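Histidine acid phosphatase (Bifidobacterium longum subsp. infantis, PDB 6RXD) probably removes phosphate groups from inositol hexakisphosphate (phytate) and related polyphosphates, as a bacterial multiple inositol polyphosphate phosphatase. Local coordinates at residues P15-P19 with Y472-E476; A105-I111 with N149-G153; A115-N119 with Q447-Y451; A400-F406 with T440-V446. The contacts are given in a common frame with arbitrary orientation. Numbering follows the deposited sequence.

In the fold
Contact 1 joins a loop near the N-terminus to residues 472-476, so it brackets the other three contacts in sequence. Contacts 2 and 3 use the middle and the C-terminal end of helix 102-118, against helix 141-157 and strand 445-453; their segments alternate along the chain, and their centres are about 16 Å apart. Contact 4 follows contact 2 and uses the start of the strand used by contact 3, about 19 Å away between centres. Contact 1 lies about 12 to 14 Å from each of the others, centre to centre, and touches all three. Together they place helices on two faces of the mixed sheet, an alpha/beta core as in other histidine acid phosphatases.

Contact 1: P15-P19 with Y472-E476; sequences PYVAP and YNENE
Glu474, Tyr16 and Pro19 carry most of this surface contact, in which an extended, irregular N-terminal segment passes a tight turn. Residues 15-19 keep phi between about -50° and -100° with psi above 100°; the nearest CA pairs are Pro19 with Glu474 at 6.3 Å and Val17 with Asn473 at 7.9 Å. Tyr16 adopts chi1 t, and Tyr16 OH donates to Glu474 OE1 at 2.6 Å. That carboxylate oxygen lies at the ring edge, close to its plane. Glu474 (chi1 m, chi2 t) also meets the proline, with Pro19 CD 3.4 Å from Glu474 OE1, while its other oxygen pairs with Arg114 of helix 102-118. Tyr16 OH is further bonded to Asn445 ND2, and the Asn473 amide oxygen turns to the backbone of Asn445. Waters 1 and 2 both lie between Val17 O (2.7 and 3.1 Å) and Asn473 O (2.8 Å from each). Asn473 and Glu474 both have positive phi, and Tyr472 and Asn475 exchange backbone hydrogen bonds (Tyr472 N to Asn475 O 2.8 Å, Asn475 N to Tyr472 O 3.0 Å): a beta hairpin whose two-residue loop, Asn473-Glu474, makes a type I' turn between strands 467-472 and 475-477.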
loop_
_atom_site.group_PDB
_atom_site.type_symbol
_atom_site.label_atom_id
_atom_site.label_comp_id
_atom_site.label_asym_id
_atom_site.label_seq_id
_atom_site.Cartn_x
_atom_site.Cartn_y
_atom_site.Cartn_z
ATOM N N PRO A 15 -4.121 -2.225 -8.699
ATOM C CA PRO A 15 -5.029 -1.097 -8.458
ATOM C C PRO A 15 -6.193 -1.475 -7.530
ATOM O O PRO A 15 -6.711 -2.600 -7.576
ATOM C CB PRO A 15 -5.550 -0.772 -9.861
ATOM C CG PRO A 15 -4.412 -1.209 -10.776
ATOM C CD PRO A 15 -3.929 -2.487 -10.137
ATOM N N TYR A 16 -6.591 -0.537 -6.676
ATOM C CA TYR A 16 -7.701 -0.780 -5.763
ATOM C C TYR A 16 -8.935 -1.243 -6.508
ATOM O O TYR A 16 -9.284 -0.687 -7.557
ATOM C CB TYR A 16 -8.043 0.505 -5.018
ATOM C CG TYR A 16 -8.988 0.295 -3.864
ATOM C CD1 TYR A 16 -8.583 -0.408 -2.746
ATOM C CD2 TYR A 16 -10.275 0.818 -3.889
ATOM C CE1 TYR A 16 -9.443 -0.596 -1.662
ATOM C CE2 TYR A 16 -11.138 0.646 -2.821
ATOM C CZ TYR A 16 -10.718 -0.060 -1.711
ATOM O OH TYR A 16 -11.586 -0.229 -0.651
ATOM N N VAL A 17 -9.595 -2.260 -5.961
ATOM C CA VAL A 17 -10.848 -2.749 -6.522
ATOM C C VAL A 17 -11.993 -2.215 -5.670
ATOM O O VAL A 17 -12.221 -2.689 -4.563
ATOM C CB VAL A 17 -10.883 -4.278 -6.565
ATOM C CG1 VAL A 17 -12.202 -4.754 -7.173
ATOM C CG2 VAL A 17 -9.708 -4.807 -7.372
ATOM N N ALA A 18 -12.695 -1.208 -6.181
ATOM C CA ALA A 18 -13.804 -0.598 -5.441
ATOM C C ALA A 18 -14.966 -1.583 -5.338
ATOM O O ALA A 18 -15.161 -2.410 -6.231
ATOM C CB ALA A 18 -14.253 0.682 -6.119
ATOM N N PRO A 19 -15.735 -1.511 -4.242
ATOM C CA PRO A 19 -16.843 -2.462 -4.109
ATOM C C PRO A 19 -17.928 -2.199 -5.143
ATOM O O PRO A 19 -18.187 -1.046 -5.494
ATOM C CB PRO A 19 -17.368 -2.181 -2.697
ATOM C CG PRO A 19 -17.043 -0.718 -2.463
ATOM C CD PRO A 19 -15.688 -0.544 -3.124
ATOM N N TYR A 472 -12.264 -4.529 5.256
ATOM C CA TYR A 472 -10.879 -4.570 4.793
ATOM C C TYR A 472 -10.961 -4.469 3.277
ATOM O O TYR A 472 -11.577 -5.326 2.619
ATOM C CB TYR A 472 -10.253 -5.901 5.201
ATOM C CG TYR A 472 -8.788 -6.111 4.850
ATOM C CD1 TYR A 472 -7.909 -5.047 4.663
ATOM C CD2 TYR A 472 -8.294 -7.399 4.706
ATOM C CE1 TYR A 472 -6.555 -5.274 4.349
ATOM C CE2 TYR A 472 -6.967 -7.641 4.395
ATOM C CZ TYR A 472 -6.101 -6.585 4.222
ATOM O OH TYR A 472 -4.782 -6.862 3.940
ATOM N N ASN A 473 -10.395 -3.401 2.727
ATOM C CA ASN A 473 -10.562 -3.076 1.316
ATOM C C ASN A 473 -12.041 -3.077 0.916
ATOM O O ASN A 473 -12.423 -3.509 -0.181
ATOM C CB ASN A 473 -9.697 -4.011 0.456
ATOM C CG ASN A 473 -8.226 -3.955 0.848
ATOM O OD1 ASN A 473 -7.744 -2.911 1.274
ATOM N ND2 ASN A 473 -7.507 -5.072 0.707
ATOM N N GLU A 474 -12.853 -2.568 1.842
ATOM C CA GLU A 474 -14.298 -2.418 1.697
ATOM C C GLU A 474 -15.084 -3.722 1.584
ATOM O O GLU A 474 -16.257 -3.718 1.208
ATOM C CB GLU A 474 -14.649 -1.405 0.602
ATOM C CG GLU A 474 -14.490 0.039 1.104
ATOM C CD GLU A 474 -14.693 1.074 0.021
ATOM O OE1 GLU A 474 -13.827 1.158 -0.874
ATOM O OE2 GLU A 474 -15.710 1.811 0.065
ATOM N N ASN A 475 -14.450 -4.836 1.945
ATOM C CA ASN A 475 -15.176 -6.084 2.150
ATOM C C ASN A 475 -15.394 -6.272 3.640
ATOM O O ASN A 475 -14.460 -6.122 4.423
ATOM C CB ASN A 475 -14.374 -7.269 1.609
ATOM C CG ASN A 475 -14.151 -7.186 0.117
ATOM O OD1 ASN A 475 -15.105 -7.044 -0.657
ATOM N ND2 ASN A 475 -12.888 -7.254 -0.300
ATOM N N GLU A 476 -16.621 -6.589 4.037
ATOM C CA GLU A 476 -16.887 -6.872 5.448
ATOM C C GLU A 476 -16.265 -8.205 5.810
ATOM O O GLU A 476 -16.494 -9.222 5.137
ATOM C CB GLU A 476 -18.397 -6.879 5.726
ATOM C CG GLU A 476 -18.759 -7.062 7.207
ATOM C CD GLU A 476 -20.222 -6.758 7.475
ATOM O OE1 GLU A 476 -20.994 -6.722 6.494
ATOM O OE2 GLU A 476 -20.598 -6.533 8.649
HETATM O O HOH W 1 -11.070 -4.133 -2.607
HETATM O O HOH W 2 -14.204 -3.442 -2.334
#

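Contact 2: A105-I111 with N149-G153; sequences AQQHYGI and NFEKG
Helices 102-118 and 141-157 make a close, glycine-mediated crossing here: the two segments cross at -44° with their axes only 6.6 Å apart, and Tyr109 CA and Gly153 CA are 4.3 Å apart. Tyr109 takes chi1 t with chi2 near 97°, which lays its ring face over Gly153: Gly153 CA is 3.6 Å from the ring centroid and 13° off the normal, a CH-pi contact. The ring edge meets the aliphatic part of Lys152, Tyr109 CE1 to Lys152 CG being 3.7 Å. Phe150, also t, directs its ring toward the central sheet, touching Phe395 and Phe397 of strand 391-398, and its edge receives Ile111 (m, t), with Ile111 CG2 3.8 Å from Phe150 CE1. His108 is m: its CB packs 4.1 Å from Asn149 CB, while the imidazole turns away. Asn149, m as well, places OD1 3.6 Å from Ala105 CB; its ND2 bonds to Glu145 O in its own helix. Glu151, a zinc ligand in another structure of this protein, points away from the interface. No conventional hydrogen bond joins the segments. Instead, CA-H...O contacts run from Phe150 CA to His108 O (3.2 Å), from Tyr109 CA to Asn149 O (3.4 Å) and from Gly153 CA to Tyr109 O (3.5 Å). An ideal CB on Gly153 would clash, 2.1 Å from Tyr109 O, so the close backbone approach at this pair depends on the bare glycine.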
loop_
_atom_site.group_PDB
_atom_site.type_symbol
_atom_site.label_atom_id
_atom_site.label_comp_id
_atom_site.label_asym_id
_atom_site.label_seq_id
_atom_site.Cartn_x
_atom_site.Cartn_y
_atom_site.Cartn_z
ATOM N N ALA A 105 -5.981 9.262 -7.434
ATOM C CA ALA A 105 -6.896 10.279 -6.947
ATOM C C ALA A 105 -8.318 9.723 -6.898
ATOM O O ALA A 105 -9.055 9.922 -5.906
ATOM C CB ALA A 105 -6.836 11.525 -7.849
ATOM N N GLN A 106 -8.711 9.032 -7.967
ATOM C CA GLN A 106 -10.057 8.460 -8.050
ATOM C C GLN A 106 -10.301 7.400 -6.989
ATOM O O GLN A 106 -11.421 7.289 -6.472
ATOM C CB GLN A 106 -10.337 7.898 -9.450
ATOM C CG GLN A 106 -10.447 8.992 -10.517
ATOM C CD GLN A 106 -10.677 8.454 -11.924
ATOM O OE1 GLN A 106 -10.247 7.353 -12.267
ATOM N NE2 GLN A 106 -11.352 9.245 -12.749
ATOM N N GLN A 107 -9.263 6.628 -6.669
ATOM C CA GLN A 107 -9.363 5.595 -5.629
ATOM C C GLN A 107 -9.809 6.217 -4.326
ATOM O O GLN A 107 -10.788 5.788 -3.727
ATOM C CB GLN A 107 -8.027 4.855 -5.429
ATOM C CG GLN A 107 -7.652 3.910 -6.583
ATOM C CD GLN A 107 -6.181 3.504 -6.569
ATOM O OE1 GLN A 107 -5.359 4.128 -5.889
ATOM N NE2 GLN A 107 -5.838 2.458 -7.337
ATOM N N HIS A 108 -9.094 7.251 -3.901
ATOM C CA HIS A 108 -9.396 7.895 -2.630
ATOM C C HIS A 108 -10.676 8.717 -2.656
ATOM O O HIS A 108 -11.407 8.767 -1.666
ATOM C CB HIS A 108 -8.184 8.681 -2.132
ATOM C CG HIS A 108 -7.174 7.804 -1.472
ATOM N ND1 HIS A 108 -7.214 7.522 -0.122
ATOM C CD2 HIS A 108 -6.161 7.068 -1.983
ATOM C CE1 HIS A 108 -6.247 6.673 0.175
ATOM N NE2 HIS A 108 -5.595 6.376 -0.937
ATOM N N TYR A 109 -10.965 9.338 -3.791
ATOM C CA TYR A 109 -12.223 10.065 -3.932
ATOM C C TYR A 109 -13.400 9.115 -3.689
ATOM O O TYR A 109 -14.331 9.436 -2.949
ATOM C CB TYR A 109 -12.286 10.686 -5.326
ATOM C CG TYR A 109 -13.475 11.600 -5.545
ATOM C CD1 TYR A 109 -13.350 12.977 -5.396
ATOM C CD2 TYR A 109 -14.715 11.084 -5.909
ATOM C CE1 TYR A 109 -14.426 13.816 -5.600
ATOM C CE2 TYR A 109 -15.802 11.917 -6.111
ATOM C CZ TYR A 109 -15.647 13.281 -5.953
ATOM O OH TYR A 109 -16.723 14.115 -6.161
ATOM N N GLY A 110 -13.343 7.927 -4.287
ATOM C CA GLY A 110 -14.423 6.964 -4.140
ATOM C C GLY A 110 -14.517 6.405 -2.735
ATOM O O GLY A 110 -15.606 6.240 -2.188
ATOM N N ILE A 111 -13.371 6.108 -2.139
ATOM C CA ILE A 111 -13.357 5.603 -0.769
ATOM C C ILE A 111 -13.996 6.637 0.173
ATOM O O ILE A 111 -14.788 6.278 1.053
ATOM C CB ILE A 111 -11.934 5.235 -0.306
ATOM C CG1 ILE A 111 -11.386 4.073 -1.147
ATOM C CG2 ILE A 111 -11.949 4.816 1.173
ATOM C CD1 ILE A 111 -9.876 3.810 -0.945
ATOM N N ASN A 149 -7.853 13.896 -1.578
ATOM C CA ASN A 149 -8.861 13.374 -2.490
ATOM C C ASN A 149 -10.004 12.659 -1.776
ATOM O O ASN A 149 -11.159 12.774 -2.181
ATOM C CB ASN A 149 -8.210 12.480 -3.548
ATOM C CG ASN A 149 -7.495 13.291 -4.618
ATOM O OD1 ASN A 149 -8.140 13.900 -5.466
ATOM N ND2 ASN A 149 -6.167 13.319 -4.569
ATOM N N PHE A 150 -9.680 11.918 -0.719
ATOM C CA PHE A 150 -10.693 11.294 0.120
ATOM C C PHE A 150 -11.596 12.398 0.679
ATOM O O PHE A 150 -12.829 12.282 0.677
ATOM C CB PHE A 150 -9.992 10.531 1.253
ATOM C CG PHE A 150 -10.918 9.912 2.283
ATOM C CD1 PHE A 150 -11.042 8.530 2.382
ATOM C CD2 PHE A 150 -11.600 10.706 3.198
ATOM C CE1 PHE A 150 -11.866 7.953 3.354
ATOM C CE2 PHE A 150 -12.428 10.139 4.162
ATOM C CZ PHE A 150 -12.552 8.764 4.243
ATOM N N GLU A 151 -10.972 13.464 1.169
ATOM C CA GLU A 151 -11.708 14.573 1.760
ATOM C C GLU A 151 -12.654 15.229 0.745
ATOM O O GLU A 151 -13.804 15.527 1.056
ATOM C CB GLU A 151 -10.728 15.594 2.346
ATOM C CG GLU A 151 -11.396 16.818 2.965
ATOM C CD GLU A 151 -10.394 17.779 3.575
ATOM O OE1 GLU A 151 -10.703 18.344 4.639
ATOM O OE2 GLU A 151 -9.309 17.975 2.994
ATOM N N LYS A 152 -12.170 15.419 -0.478
ATOM C CA LYS A 152 -12.995 15.957 -1.552
ATOM C C LYS A 152 -14.197 15.071 -1.862
ATOM O O LYS A 152 -15.315 15.561 -2.007
ATOM C CB LYS A 152 -12.151 16.143 -2.807
ATOM C CG LYS A 152 -12.885 16.757 -3.973
ATOM C CD LYS A 152 -11.908 17.045 -5.098
ATOM C CE LYS A 152 -10.610 17.621 -4.540
ATOM N NZ LYS A 152 -9.650 18.015 -5.608
ATOM N N GLY A 153 -13.962 13.764 -1.959
ATOM C CA GLY A 153 -15.034 12.823 -2.211
ATOM C C GLY A 153 -16.043 12.786 -1.080
ATOM O O GLY A 153 -17.248 12.745 -1.323
#

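Contact 3: A115-N119 with Q447-Y451; sequences AYQRN and QWDVY
A side-on, bidentate salt bridge dominates: Arg118 NE donates to Asp449 OD2 at 2.9 Å and Arg118 NH2 to Asp449 OD1 at 2.8 Å, both acceptors near the guanidinium plane. The adjacent NH1/NH2 edge, sharing NH2, holds Gln447, whose OE1 accepts from Arg118 NH1 (3.1 Å) and NH2 (2.9 Å). Arg118 reaches both through extended chi1 and chi2 (t, t), then bends at chi3 (p). Asn119 ND2 is a second donor to Asp449 OD1, at 3.0 Å. Beyond these, water 3 accepts from Tyr451 OH (2.7 Å) and donates to Asn119 OD1 (2.8 Å) and Arg118 O (3.2 Å). Packing beyond the polar network is slight: Ala115 CB lies 4.3 Å from Gln447 OE1. The backbones stay well apart, Ala115 CA to Gln447 CA 8.9 Å and Asn119 CA to Asp449 CA 8.4 Å; long side chains fill the gap where the helix ends. Strand alternation points Gln447 and Asp449 toward the helix and Trp448 away, to helix 372-386 on the opposite face of the sheet. Asp449 also pairs with Arg469 of strand 467-472, so the end of helix 102-118 is joined to a strand flanked by 34-44 and 467-472.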
loop_
_atom_site.group_PDB
_atom_site.type_symbol
_atom_site.label_atom_id
_atom_site.label_comp_id
_atom_site.label_asym_id
_atom_site.label_seq_id
_atom_site.Cartn_x
_atom_site.Cartn_y
_atom_site.Cartn_z
ATOM N N ALA A 115 -17.349 6.310 2.341
ATOM C CA ALA A 115 -17.229 6.430 3.790
ATOM C C ALA A 115 -18.375 7.278 4.349
ATOM O O ALA A 115 -18.972 6.933 5.375
ATOM C CB ALA A 115 -15.866 7.007 4.193
ATOM N N TYR A 116 -18.699 8.378 3.680
ATOM C CA TYR A 116 -19.850 9.155 4.127
ATOM C C TYR A 116 -21.132 8.346 3.971
ATOM O O TYR A 116 -21.962 8.293 4.884
ATOM C CB TYR A 116 -19.994 10.485 3.371
ATOM C CG TYR A 116 -21.338 11.105 3.651
ATOM C CD1 TYR A 116 -21.625 11.645 4.902
ATOM C CD2 TYR A 116 -22.340 11.105 2.690
ATOM C CE1 TYR A 116 -22.882 12.194 5.184
ATOM C CE2 TYR A 116 -23.594 11.655 2.964
ATOM C CZ TYR A 116 -23.851 12.193 4.207
ATOM O OH TYR A 116 -25.087 12.727 4.475
ATOM N N GLN A 117 -21.286 7.724 2.806
ATOM C CA GLN A 117 -22.526 7.036 2.465
ATOM C C GLN A 117 -22.843 5.897 3.428
ATOM O O GLN A 117 -23.997 5.730 3.842
ATOM C CB GLN A 117 -22.478 6.551 1.013
ATOM C CG GLN A 117 -22.591 7.699 0.019
ATOM C CD GLN A 117 -22.288 7.308 -1.410
ATOM O OE1 GLN A 117 -21.774 6.224 -1.679
ATOM N NE2 GLN A 117 -22.595 8.208 -2.345
ATOM N N ARG A 118 -21.819 5.136 3.807
ATOM C CA ARG A 118 -22.016 4.015 4.721
ATOM C C ARG A 118 -22.428 4.482 6.108
ATOM O O ARG A 118 -23.158 3.786 6.821
ATOM C CB ARG A 118 -20.754 3.152 4.822
ATOM C CG ARG A 118 -20.988 1.846 5.576
ATOM C CD ARG A 118 -19.752 0.965 5.539
ATOM N NE ARG A 118 -18.757 1.355 6.542
ATOM C CZ ARG A 118 -17.624 1.995 6.271
ATOM N NH1 ARG A 118 -17.322 2.341 5.025
ATOM N NH2 ARG A 118 -16.784 2.291 7.253
ATOM N N ASN A 119 -21.951 5.661 6.493
ATOM C CA ASN A 119 -22.241 6.187 7.815
ATOM C C ASN A 119 -22.993 7.490 7.746
ATOM O O ASN A 119 -22.736 8.402 8.525
ATOM C CB ASN A 119 -20.969 6.357 8.643
ATOM C CG ASN A 119 -20.567 5.076 9.341
ATOM O OD1 ASN A 119 -21.295 4.563 10.195
ATOM N ND2 ASN A 119 -19.412 4.556 8.983
ATOM N N GLN A 447 -11.231 -0.210 7.784
ATOM C CA GLN A 447 -12.184 0.705 8.414
ATOM C C GLN A 447 -12.935 -0.028 9.522
ATOM O O GLN A 447 -13.288 -1.204 9.369
ATOM C CB GLN A 447 -13.171 1.233 7.371
ATOM C CG GLN A 447 -12.504 2.016 6.229
ATOM C CD GLN A 447 -13.503 2.674 5.315
ATOM O OE1 GLN A 447 -14.486 3.264 5.769
ATOM N NE2 GLN A 447 -13.258 2.578 4.014
ATOM N N TRP A 448 -13.172 0.647 10.642
ATOM C CA TRP A 448 -13.995 0.061 11.701
ATOM C C TRP A 448 -15.179 0.967 11.939
ATOM O O TRP A 448 -15.009 2.192 12.023
ATOM C CB TRP A 448 -13.230 -0.030 13.023
ATOM C CG TRP A 448 -12.124 -1.046 13.087
ATOM C CD1 TRP A 448 -11.689 -1.874 12.092
ATOM C CD2 TRP A 448 -11.308 -1.318 14.227
ATOM N NE1 TRP A 448 -10.642 -2.647 12.551
ATOM C CE2 TRP A 448 -10.392 -2.322 13.860
ATOM C CE3 TRP A 448 -11.271 -0.811 15.529
ATOM C CZ2 TRP A 448 -9.434 -2.830 14.750
ATOM C CZ3 TRP A 448 -10.321 -1.309 16.416
ATOM C CH2 TRP A 448 -9.422 -2.315 16.019
ATOM N N ASP A 449 -16.360 0.367 12.088
ATOM C CA ASP A 449 -17.555 1.104 12.501
ATOM C C ASP A 449 -17.908 0.729 13.929
ATOM O O ASP A 449 -17.838 -0.443 14.293
ATOM C CB ASP A 449 -18.738 0.752 11.600
ATOM C CG ASP A 449 -18.501 1.120 10.154
ATOM O OD1 ASP A 449 -17.823 2.130 9.897
ATOM O OD2 ASP A 449 -18.985 0.389 9.268
ATOM N N VAL A 450 -18.305 1.720 14.731
ATOM C CA VAL A 450 -18.628 1.465 16.128
ATOM C C VAL A 450 -20.027 1.962 16.439
ATOM O O VAL A 450 -20.358 3.118 16.166
ATOM C CB VAL A 450 -17.627 2.160 17.080
ATOM C CG1 VAL A 450 -17.926 1.799 18.540
ATOM C CG2 VAL A 450 -16.202 1.772 16.722
ATOM N N TYR A 451 -20.847 1.078 16.992
ATOM C CA TYR A 451 -22.213 1.424 17.354
ATOM C C TYR A 451 -22.398 1.223 18.854
ATOM O O TYR A 451 -21.602 0.535 19.501
ATOM C CB TYR A 451 -23.205 0.529 16.611
ATOM C CG TYR A 451 -23.501 0.875 15.160
ATOM C CD1 TYR A 451 -24.809 0.905 14.701
ATOM C CD2 TYR A 451 -22.487 1.151 14.249
ATOM C CE1 TYR A 451 -25.104 1.185 13.378
ATOM C CE2 TYR A 451 -22.780 1.441 12.914
ATOM C CZ TYR A 451 -24.084 1.452 12.493
ATOM O OH TYR A 451 -24.385 1.733 11.177
HETATM O O HOH W 3 -22.354 2.113 9.376
#

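Contact 4: A400-F406 with T440-V446; sequences AETMMPF and TPMAANV
Helix 400-406 packs on a loop and turn leading into strand 445-446, with Ala400 CA 6.3 Å from Thr440 CA. Met403 is the main bump: with chi1 t and chi2 and chi3 both p, it curls into a hollow walled by Thr440, Ala444, Asn445 and Val446, Met403 CE lying 3.5 Å from Ala444 O and 3.6 Å from Asn445 CA, and Met403 SD 4.0 Å from Val446 CG2. Thr440 is the reciprocal bump, fitting between Ala400 and Met404, Thr440 OG1 3.7 Å from Ala400 CB and Thr440 CG2 3.6 Å from Met404 CG; its buried hydroxyl finds no hydrogen-bond partner in the model. One turn on, the Phe406 ring presents its edge to Val446 (Phe406 CE2 to Val446 CB 4.1 Å). A type II turn, Pro441 to Ala444, leads into the strand; Asn445 ND2 braces it on Ala443 O at 3.0 Å. The helix, kinked at Pro405, starts within the His-Ala-Glu tripeptide (His399, Ala400, Glu401) characteristic of MINPP-type histidine acid phosphatases, after a strand of their alpha/beta core.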
loop_
_atom_site.group_PDB
_atom_site.type_symbol
_atom_site.label_atom_id
_atom_site.label_comp_id
_atom_site.label_asym_id
_atom_site.label_seq_id
_atom_site.Cartn_x
_atom_site.Cartn_y
_atom_site.Cartn_z
ATOM N N ALA A 400 2.272 1.418 2.394
ATOM C CA ALA A 400 2.345 -0.040 2.417
ATOM C C ALA A 400 3.121 -0.502 3.635
ATOM O O ALA A 400 2.834 -1.559 4.207
ATOM C CB ALA A 400 2.997 -0.558 1.149
ATOM N N GLU A 401 4.114 0.292 4.029
ATOM C CA GLU A 401 4.924 -0.022 5.196
ATOM C C GLU A 401 4.124 0.091 6.484
ATOM O O GLU A 401 4.571 -0.366 7.541
ATOM C CB GLU A 401 6.148 0.904 5.261
ATOM C CG GLU A 401 7.236 0.589 4.228
ATOM C CD GLU A 401 6.880 1.019 2.804
ATOM O OE1 GLU A 401 7.536 0.522 1.868
ATOM O OE2 GLU A 401 5.966 1.854 2.607
ATOM N N THR A 402 2.960 0.729 6.396
ATOM C CA THR A 402 2.030 0.806 7.521
ATOM C C THR A 402 1.057 -0.362 7.464
ATOM O O THR A 402 0.799 -1.023 8.469
ATOM C CB THR A 402 1.260 2.138 7.477
ATOM O OG1 THR A 402 2.182 3.192 7.181
ATOM C CG2 THR A 402 0.582 2.441 8.802
ATOM N N MET A 403 0.503 -0.605 6.280
ATOM C CA MET A 403 -0.524 -1.631 6.116
ATOM C C MET A 403 -0.012 -3.066 6.293
ATOM O O MET A 403 -0.676 -3.877 6.933
ATOM C CB MET A 403 -1.221 -1.484 4.752
ATOM C CG MET A 403 -2.333 -2.513 4.524
ATOM S SD MET A 403 -3.693 -2.390 5.726
ATOM C CE MET A 403 -4.505 -0.896 5.165
ATOM N N MET A 404 1.157 -3.380 5.740
ATOM C CA MET A 404 1.638 -4.761 5.806
ATOM C C MET A 404 1.815 -5.246 7.247
ATOM O O MET A 404 1.332 -6.314 7.602
ATOM C CB MET A 404 2.916 -4.944 4.981
ATOM C CG MET A 404 2.651 -4.837 3.499
ATOM S SD MET A 404 4.117 -5.158 2.508
ATOM C CE MET A 404 4.923 -3.587 2.603
ATOM N N PRO A 405 2.505 -4.473 8.094
ATOM C CA PRO A 405 2.595 -5.003 9.463
ATOM C C PRO A 405 1.272 -4.914 10.221
ATOM O O PRO A 405 1.000 -5.771 11.062
ATOM C CB PRO A 405 3.679 -4.135 10.113
ATOM C CG PRO A 405 3.717 -2.872 9.294
ATOM C CD PRO A 405 3.384 -3.311 7.877
ATOM N N PHE A 406 0.455 -3.912 9.916
ATOM C CA PHE A 406 -0.843 -3.763 10.577
ATOM C C PHE A 406 -1.708 -4.988 10.290
ATOM O O PHE A 406 -2.293 -5.572 11.205
ATOM C CB PHE A 406 -1.519 -2.473 10.091
ATOM C CG PHE A 406 -2.768 -2.089 10.854
ATOM C CD1 PHE A 406 -2.768 -1.984 12.242
ATOM C CD2 PHE A 406 -3.927 -1.783 10.162
ATOM C CE1 PHE A 406 -3.929 -1.595 12.928
ATOM C CE2 PHE A 406 -5.078 -1.389 10.827
ATOM C CZ PHE A 406 -5.075 -1.296 12.219
ATOM N N THR A 440 -2.072 -5.685 0.360
ATOM C CA THR A 440 -1.759 -4.262 0.301
ATOM C C THR A 440 -1.798 -3.699 -1.119
ATOM O O THR A 440 -0.797 -3.221 -1.653
ATOM C CB THR A 440 -0.416 -3.983 1.012
ATOM O OG1 THR A 440 -0.098 -2.590 0.925
ATOM C CG2 THR A 440 0.726 -4.835 0.416
ATOM N N PRO A 441 -2.977 -3.742 -1.746
ATOM C CA PRO A 441 -3.094 -3.101 -3.056
ATOM C C PRO A 441 -2.949 -1.602 -2.886
ATOM O O PRO A 441 -2.891 -1.092 -1.761
ATOM C CB PRO A 441 -4.530 -3.417 -3.460
ATOM C CG PRO A 441 -5.269 -3.660 -2.138
ATOM C CD PRO A 441 -4.237 -4.387 -1.332
ATOM N N MET A 442 -2.885 -0.883 -3.998
ATOM C CA MET A 442 -2.963 0.558 -3.900
ATOM C C MET A 442 -4.266 0.944 -3.202
ATOM O O MET A 442 -5.317 0.307 -3.415
ATOM C CB MET A 442 -2.849 1.182 -5.293
ATOM C CG MET A 442 -1.471 0.995 -5.910
ATOM S SD MET A 442 -0.198 1.944 -5.030
ATOM C CE MET A 442 1.283 1.146 -5.668
ATOM N N ALA A 443 -4.188 1.971 -2.356
ATOM C CA ALA A 443 -5.313 2.455 -1.543
ATOM C C ALA A 443 -5.893 1.415 -0.585
ATOM O O ALA A 443 -7.026 1.542 -0.138
ATOM C CB ALA A 443 -6.436 3.066 -2.432
ATOM N N ALA A 444 -5.113 0.396 -0.250
ATOM C CA ALA A 444 -5.559 -0.596 0.728
ATOM C C ALA A 444 -6.022 0.112 1.986
ATOM O O ALA A 444 -5.403 1.069 2.418
ATOM C CB ALA A 444 -4.414 -1.568 1.071
ATOM N N ASN A 445 -7.102 -0.370 2.589
ATOM C CA ASN A 445 -7.598 0.301 3.772
ATOM C C ASN A 445 -8.336 -0.615 4.733
ATOM O O ASN A 445 -8.946 -1.613 4.335
ATOM C CB ASN A 445 -8.466 1.514 3.393
ATOM C CG ASN A 445 -9.714 1.134 2.619
ATOM O OD1 ASN A 445 -10.798 0.986 3.189
ATOM N ND2 ASN A 445 -9.566 0.966 1.318
ATOM N N VAL A 446 -8.267 -0.257 6.007
ATOM C CA VAL A 446 -9.037 -0.930 7.032
ATOM C C VAL A 446 -9.954 0.120 7.631
ATOM O O VAL A 446 -9.513 1.227 7.925
ATOM C CB VAL A 446 -8.113 -1.497 8.128
ATOM C CG1 VAL A 446 -8.931 -1.975 9.332
ATOM C CG2 VAL A 446 -7.243 -2.644 7.555
#